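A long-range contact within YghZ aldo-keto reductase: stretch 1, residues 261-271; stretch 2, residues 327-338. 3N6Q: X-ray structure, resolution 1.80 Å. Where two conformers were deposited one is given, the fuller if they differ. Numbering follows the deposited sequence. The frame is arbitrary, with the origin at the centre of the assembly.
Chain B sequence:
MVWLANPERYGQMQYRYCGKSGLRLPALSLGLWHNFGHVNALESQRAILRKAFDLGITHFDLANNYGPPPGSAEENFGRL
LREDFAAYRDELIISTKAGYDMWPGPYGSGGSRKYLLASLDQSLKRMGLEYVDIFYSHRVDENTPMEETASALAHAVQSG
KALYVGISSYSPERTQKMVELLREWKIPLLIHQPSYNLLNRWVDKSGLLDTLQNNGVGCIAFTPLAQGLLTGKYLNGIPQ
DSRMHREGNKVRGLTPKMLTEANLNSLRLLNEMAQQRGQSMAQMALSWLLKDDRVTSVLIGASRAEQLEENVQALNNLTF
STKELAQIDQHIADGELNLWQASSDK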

# COMPACT_ATOMS: atom_id res chain seq x y z
N GLU B 261 41.66 -22.37 -35.73
CA GLU B 261 41.38 -22.63 -37.13
C GLU B 261 40.09 -23.48 -37.30
O GLU B 261 39.26 -23.17 -38.17
CB GLU B 261 42.59 -23.26 -37.84
CG GLU B 261 42.34 -23.65 -39.31
CD GLU B 261 43.61 -24.08 -40.07
OE1 GLU B 261 44.40 -23.19 -40.48
OE2 GLU B 261 43.79 -25.31 -40.30
N ALA B 262 39.88 -24.48 -36.43
CA ALA B 262 38.67 -25.30 -36.52
C ALA B 262 37.41 -24.48 -36.23
O ALA B 262 36.40 -24.65 -36.91
CB ALA B 262 38.71 -26.53 -35.61
N ASN B 263 37.47 -23.61 -35.21
CA ASN B 263 36.35 -22.71 -34.93
C ASN B 263 35.98 -21.91 -36.17
O ASN B 263 34.80 -21.82 -36.53
CB ASN B 263 36.70 -21.69 -33.84
CG ASN B 263 36.83 -22.28 -32.45
OD1 ASN B 263 37.39 -21.61 -31.59
ND2 ASN B 263 36.26 -23.48 -32.19
N LEU B 264 36.98 -21.27 -36.76
CA LEU B 264 36.78 -20.39 -37.90
C LEU B 264 36.23 -21.11 -39.12
O LEU B 264 35.41 -20.54 -39.87
CB LEU B 264 38.08 -19.67 -38.29
CG LEU B 264 38.45 -18.57 -37.28
CD1 LEU B 264 39.93 -18.18 -37.38
CD2 LEU B 264 37.55 -17.36 -37.42
N ASN B 265 36.73 -22.32 -39.35
CA ASN B 265 36.25 -23.14 -40.46
C ASN B 265 34.73 -23.40 -40.31
O ASN B 265 33.96 -23.31 -41.30
CB ASN B 265 36.98 -24.48 -40.53
CG ASN B 265 36.79 -25.16 -41.88
OD1 ASN B 265 37.22 -24.62 -42.91
ND2 ASN B 265 36.15 -26.31 -41.88
N SER B 266 34.32 -23.81 -39.12
CA SER B 266 32.90 -24.01 -38.89
C SER B 266 32.10 -22.73 -38.98
O SER B 266 30.99 -22.75 -39.47
CB SER B 266 32.63 -24.71 -37.57
OG SER B 266 32.90 -26.10 -37.73
N LEU B 267 32.61 -21.61 -38.47
CA LEU B 267 31.86 -20.35 -38.64
C LEU B 267 31.70 -19.94 -40.11
O LEU B 267 30.64 -19.39 -40.50
CB LEU B 267 32.49 -19.18 -37.87
CG LEU B 267 32.43 -19.35 -36.35
CD1 LEU B 267 33.46 -18.38 -35.76
CD2 LEU B 267 30.98 -19.00 -35.88
N ARG B 268 32.74 -20.20 -40.91
CA ARG B 268 32.68 -20.00 -42.35
C ARG B 268 31.58 -20.86 -42.98
O ARG B 268 30.83 -20.37 -43.79
CB ARG B 268 34.05 -20.25 -43.01
CG ARG B 268 35.15 -19.19 -42.67
CD ARG B 268 36.54 -19.47 -43.32
NE ARG B 268 37.58 -19.92 -42.38
CZ ARG B 268 38.28 -21.04 -42.53
NH1 ARG B 268 38.03 -21.85 -43.56
NH2 ARG B 268 39.21 -21.39 -41.63
N LEU B 269 31.47 -22.11 -42.59
CA LEU B 269 30.45 -23.00 -43.18
C LEU B 269 29.04 -22.60 -42.70
O LEU B 269 28.07 -22.60 -43.47
CB LEU B 269 30.74 -24.44 -42.78
CG LEU B 269 31.94 -25.07 -43.51
CD1 LEU B 269 32.34 -26.38 -42.75
CD2 LEU B 269 31.54 -25.35 -44.96
N LEU B 270 28.94 -22.16 -41.45
CA LEU B 270 27.66 -21.58 -41.02
C LEU B 270 27.27 -20.33 -41.82
O LEU B 270 26.07 -20.17 -42.18
CB LEU B 270 27.67 -21.30 -39.51
CG LEU B 270 27.65 -22.57 -38.63
CD1 LEU B 270 28.10 -22.13 -37.21
CD2 LEU B 270 26.21 -23.13 -38.64
N ASN B 271 28.23 -19.48 -42.16
CA ASN B 271 27.94 -18.26 -42.92
C ASN B 271 27.50 -18.63 -44.35
O ASN B 271 26.62 -17.95 -44.95
CB ASN B 271 29.20 -17.37 -43.00
CG ASN B 271 28.94 -16.06 -43.71
OD1 ASN B 271 27.99 -15.35 -43.38
ND2 ASN B 271 29.76 -15.76 -44.73
N GLN B 327 22.24 -29.96 -39.78
CA GLN B 327 23.48 -29.51 -40.43
C GLN B 327 24.15 -28.38 -39.60
O GLN B 327 25.39 -28.33 -39.42
CB GLN B 327 23.17 -29.01 -41.85
CG GLN B 327 22.99 -30.11 -42.94
CD GLN B 327 22.55 -29.61 -44.32
OE1 GLN B 327 21.80 -28.62 -44.45
NE2 GLN B 327 22.96 -30.33 -45.37
N ILE B 328 23.33 -27.46 -39.14
CA ILE B 328 23.82 -26.38 -38.24
C ILE B 328 24.48 -27.01 -37.01
O ILE B 328 25.64 -26.72 -36.70
CB ILE B 328 22.64 -25.47 -37.83
CG1 ILE B 328 22.28 -24.57 -39.03
CG2 ILE B 328 23.03 -24.61 -36.48
CD1 ILE B 328 20.93 -23.80 -38.88
N ASP B 329 23.79 -27.93 -36.34
CA ASP B 329 24.39 -28.59 -35.16
C ASP B 329 25.66 -29.34 -35.48
O ASP B 329 26.63 -29.35 -34.70
CB ASP B 329 23.41 -29.53 -34.48
CG ASP B 329 22.28 -28.79 -33.77
OD1 ASP B 329 22.29 -27.52 -33.77
OD2 ASP B 329 21.37 -29.47 -33.28
N GLN B 330 25.66 -30.06 -36.59
CA GLN B 330 26.88 -30.74 -36.97
C GLN B 330 28.10 -29.81 -37.16
O GLN B 330 29.22 -30.17 -36.75
CB GLN B 330 26.62 -31.61 -38.21
CG GLN B 330 27.82 -32.50 -38.60
CD GLN B 330 27.92 -33.69 -37.68
OE1 GLN B 330 26.95 -34.44 -37.51
NE2 GLN B 330 29.07 -33.83 -37.01
N HIS B 331 27.94 -28.68 -37.86
CA HIS B 331 29.05 -27.74 -38.05
C HIS B 331 29.52 -27.26 -36.67
O HIS B 331 30.73 -27.08 -36.44
CB HIS B 331 28.64 -26.50 -38.87
CG HIS B 331 28.46 -26.78 -40.32
ND1 HIS B 331 29.37 -27.50 -41.06
CD2 HIS B 331 27.47 -26.42 -41.18
CE1 HIS B 331 28.95 -27.57 -42.32
NE2 HIS B 331 27.82 -26.89 -42.42
N ILE B 332 28.57 -27.09 -35.76
CA ILE B 332 28.94 -26.61 -34.39
C ILE B 332 29.78 -27.64 -33.63
O ILE B 332 30.89 -27.32 -33.16
CB ILE B 332 27.74 -26.08 -33.58
CG1 ILE B 332 27.24 -24.77 -34.22
CG2 ILE B 332 28.14 -25.78 -32.10
CD1 ILE B 332 25.77 -24.43 -33.83
N ALA B 333 29.34 -28.88 -33.66
CA ALA B 333 30.09 -30.02 -33.09
C ALA B 333 31.46 -30.19 -33.76
O ALA B 333 32.48 -30.25 -33.05
CB ALA B 333 29.26 -31.32 -33.24
N ASP B 334 31.51 -30.21 -35.10
CA ASP B 334 32.77 -30.36 -35.83
C ASP B 334 33.77 -29.27 -35.49
O ASP B 334 35.00 -29.49 -35.55
CB ASP B 334 32.58 -30.34 -37.35
CG ASP B 334 31.87 -31.56 -37.89
OD1 ASP B 334 31.64 -32.55 -37.16
OD2 ASP B 334 31.51 -31.51 -39.09
N GLY B 335 33.28 -28.04 -35.29
CA GLY B 335 34.18 -26.92 -35.06
C GLY B 335 34.48 -26.69 -33.58
O GLY B 335 35.16 -25.73 -33.25
N GLU B 336 33.90 -27.54 -32.73
CA GLU B 336 33.90 -27.38 -31.26
C GLU B 336 33.45 -26.01 -30.78
O GLU B 336 34.07 -25.40 -29.90
CB GLU B 336 35.27 -27.80 -30.69
CG GLU B 336 35.50 -29.30 -31.00
CD GLU B 336 36.80 -29.82 -30.42
OE1 GLU B 336 36.74 -30.64 -29.48
OE2 GLU B 336 37.87 -29.42 -30.92
N LEU B 337 32.37 -25.53 -31.39
CA LEU B 337 31.92 -24.17 -31.15
C LEU B 337 31.05 -23.97 -29.91
O LEU B 337 30.66 -22.83 -29.61
CB LEU B 337 31.23 -23.59 -32.40
CG LEU B 337 32.13 -23.13 -33.56
CD1 LEU B 337 31.28 -22.92 -34.83
CD2 LEU B 337 32.85 -21.86 -33.16
N ASN B 338 30.74 -25.01 -29.16
CA ASN B 338 30.20 -24.80 -27.78
C ASN B 338 31.25 -24.30 -26.78
O ASN B 338 31.57 -23.10 -26.76
CB ASN B 338 29.60 -26.08 -27.25
CG ASN B 338 28.68 -26.71 -28.24
OD1 ASN B 338 28.95 -27.80 -28.75
ND2 ASN B 338 27.60 -25.99 -28.59
O HOH W 1 36.79 -24.69 -29.42

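Leu 270 and Leu 337 form the apolar centre, their CD1 atoms 4.0 Å apart. Both side chains are m,t rotamers whose CA-to-CB bonds point sideways but whose ends come nearer the other stretch. Leu 270 CD1 also lies 4.1 Å from Ile 332 CG1, and Leu 270 CD2 4.1 Å from Ile 328 CG2; Leu 267 CG packs 4.0 Å from Leu 337 CD1. All five residues are buried, as suits branched aliphatic chains without polar groups to satisfy.

Beside this cluster, Leu 269 CB sits 3.7 Å from the His 331 ring centroid, 14° off the normal, a CH-pi contact over one face.

The helices run nearly antiparallel (165°), with axes approaching to 8.7 Å and 527 Å² buried in total; the closest CA pair is Asn 263 CA and Gly 335 CA, 4.7 Å apart. Gly 335 suits this place: an ideal CB on Gly 335 would lie 2.2 Å from Ser 266 OG, a clash. Ser 266 OG donates to His 331 O (2.7 Å), an acceptor shared with the backbone Gly 335 N.

At the polar edge, a Schellman motif, with Glu 336 at positive phi, turns the chain. Asn 263 ND2 donates to Gly 335 O (2.7 Å, 139°) and to water 1 (ND2 to water O 3.1 Å), which donates to Glu 336 O (water O to O 2.9 Å).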